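Local atomic coordinates of merozoite surface protein-1 (Plasmodium knowlesi strain H, PDB entry 1N1I), a protein that probably takes part in merozoite binding to and invasion of host erythrocytes and in egress from them, its C-terminal EGF-like domains being the part seen here. Residues Cys79-Ser84 against Phe92-Ser96. Sequence-based numbering, arbitrary orientation.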
loop_
_atom_site.group_PDB
_atom_site.type_symbol
_atom_site.label_atom_id
_atom_site.label_comp_id
_atom_site.label_asym_id
_atom_site.label_seq_id
_atom_site.Cartn_x
_atom_site.Cartn_y
_atom_site.Cartn_z
ATOM N N CYS A 79 -9.072 -5.326 -0.207
ATOM C CA CYS A 79 -9.042 -5.581 -1.639
ATOM C C CYS A 79 -10.301 -6.420 -1.944
ATOM O O CYS A 79 -10.279 -7.645 -1.915
ATOM C CB CYS A 79 -7.742 -6.324 -2.013
ATOM S SG CYS A 79 -6.219 -5.520 -1.381
ATOM N N THR A 80 -11.403 -5.738 -2.236
ATOM C CA THR A 80 -12.678 -6.398 -2.498
ATOM C C THR A 80 -12.673 -7.447 -3.594
ATOM O O THR A 80 -13.496 -8.358 -3.578
ATOM C CB THR A 80 -13.775 -5.374 -2.837
ATOM O OG1 THR A 80 -13.417 -4.664 -4.027
ATOM C CG2 THR A 80 -13.948 -4.380 -1.703
ATOM N N LYS A 81 -11.775 -7.321 -4.560
ATOM C CA LYS A 81 -11.739 -8.299 -5.643
ATOM C C LYS A 81 -11.520 -9.703 -5.069
ATOM O O LYS A 81 -10.690 -9.914 -4.176
ATOM C CB LYS A 81 -10.629 -7.954 -6.646
ATOM C CG LYS A 81 -10.568 -8.906 -7.828
ATOM C CD LYS A 81 -11.802 -8.767 -8.699
ATOM C CE LYS A 81 -11.970 -9.961 -9.628
ATOM N NZ LYS A 81 -10.759 -10.220 -10.456
ATOM N N GLU A 82 -12.284 -10.667 -5.567
ATOM C CA GLU A 82 -12.140 -12.026 -5.090
ATOM C C GLU A 82 -10.900 -12.633 -5.726
ATOM O O GLU A 82 -10.866 -12.896 -6.929
ATOM C CB GLU A 82 -13.377 -12.854 -5.450
ATOM C CG GLU A 82 -13.352 -14.288 -4.928
ATOM C CD GLU A 82 -13.087 -14.364 -3.434
ATOM O OE1 GLU A 82 -13.388 -13.387 -2.716
ATOM O OE2 GLU A 82 -12.581 -15.410 -2.975
ATOM N N GLY A 83 -9.876 -12.844 -4.911
ATOM C CA GLY A 83 -8.650 -13.423 -5.416
ATOM C C GLY A 83 -7.426 -12.607 -5.069
ATOM O O GLY A 83 -6.324 -13.146 -5.026
ATOM N N SER A 84 -7.612 -11.311 -4.829
ATOM C CA SER A 84 -6.499 -10.437 -4.480
ATOM C C SER A 84 -6.523 -10.188 -2.980
ATOM O O SER A 84 -7.590 -10.073 -2.388
ATOM C CB SER A 84 -6.590 -9.104 -5.241
ATOM O OG SER A 84 -7.690 -8.324 -4.811
ATOM N N PHE A 92 -0.857 -2.264 -0.739
ATOM C CA PHE A 92 -0.766 -2.967 -2.014
ATOM C C PHE A 92 -1.817 -4.070 -2.073
ATOM O O PHE A 92 -2.110 -4.711 -1.063
ATOM C CB PHE A 92 0.613 -3.609 -2.183
ATOM C CG PHE A 92 1.665 -2.671 -2.693
ATOM C CD1 PHE A 92 1.646 -2.234 -4.020
ATOM C CD2 PHE A 92 2.683 -2.228 -1.858
ATOM C CE1 PHE A 92 2.626 -1.359 -4.512
ATOM C CE2 PHE A 92 3.671 -1.347 -2.337
ATOM C CZ PHE A 92 3.639 -0.917 -3.677
ATOM N N CYS A 93 -2.399 -4.287 -3.244
ATOM C CA CYS A 93 -3.367 -5.360 -3.395
ATOM C C CYS A 93 -2.771 -6.387 -4.347
ATOM O O CYS A 93 -2.436 -6.063 -5.487
ATOM C CB CYS A 93 -4.698 -4.857 -3.964
ATOM S SG CYS A 93 -5.820 -4.076 -2.759
ATOM N N SER A 94 -2.587 -7.620 -3.844
ATOM C CA SER A 94 -2.064 -8.762 -4.613
ATOM C C SER A 94 -2.850 -8.844 -5.903
ATOM O O SER A 94 -3.938 -8.273 -6.005
ATOM C CB SER A 94 -2.312 -10.083 -3.899
ATOM O OG SER A 94 -2.213 -9.952 -2.499
ATOM N N SER A 95 -2.322 -9.547 -6.899
ATOM C CA SER A 95 -3.069 -9.671 -8.147
ATOM C C SER A 95 -3.694 -11.059 -8.148
ATOM O O SER A 95 -3.153 -12.004 -7.550
ATOM C CB SER A 95 -2.169 -9.485 -9.378
ATOM O OG SER A 95 -2.901 -8.971 -10.489
ATOM N N SER A 96 -4.847 -11.169 -8.800
ATOM C CA SER A 96 -5.568 -12.431 -8.865
ATOM C C SER A 96 -5.780 -12.953 -10.283
ATOM O O SER A 96 -5.879 -12.174 -11.249
ATOM C CB SER A 96 -6.930 -12.303 -8.162
ATOM O OG SER A 96 -7.802 -11.423 -8.852
#
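The one covalent link between residues 79-84 and 92-96 is the disulfide Cys79 SG to Cys93 SG, 2.0 Å long. Both cysteines point CA to CB toward the opposite segment and both adopt the m rotamer; with chi3 at -92° the bridge is an unstrained left-handed one. It is the last disulfide of the second EGF-like module, closing the C-terminal loop that holds the small hairpin of strands 86-87 and 92-93. Phe92, its CB turned away from residues 79-84, sends its ring to Tyr25 of the first module, so the short strand 92-93 serves two neighbours with successive side chains. Beyond the bridge the chain turns at Lys81-Ser84, where Ser84 N makes a weak hydrogen bond to Lys81 O (3.4 Å). At Gly83, phi 128° and psi -24° would jam a CB against the carbonyl O of Glu82. Buried Ser84 is small enough for this tight turn, and Ser96, equally small and turned toward it, lies against Gly83 and Ser84. Lys81 NZ approaches Ser96 OG at 3.6 Å, a loose polar approach at the exposed margin. The chemistry implies that the cystine is the firm link between these segments, while Ser94, through backbone and OG, hydrogen-bonds Glu85 just beyond residue 84.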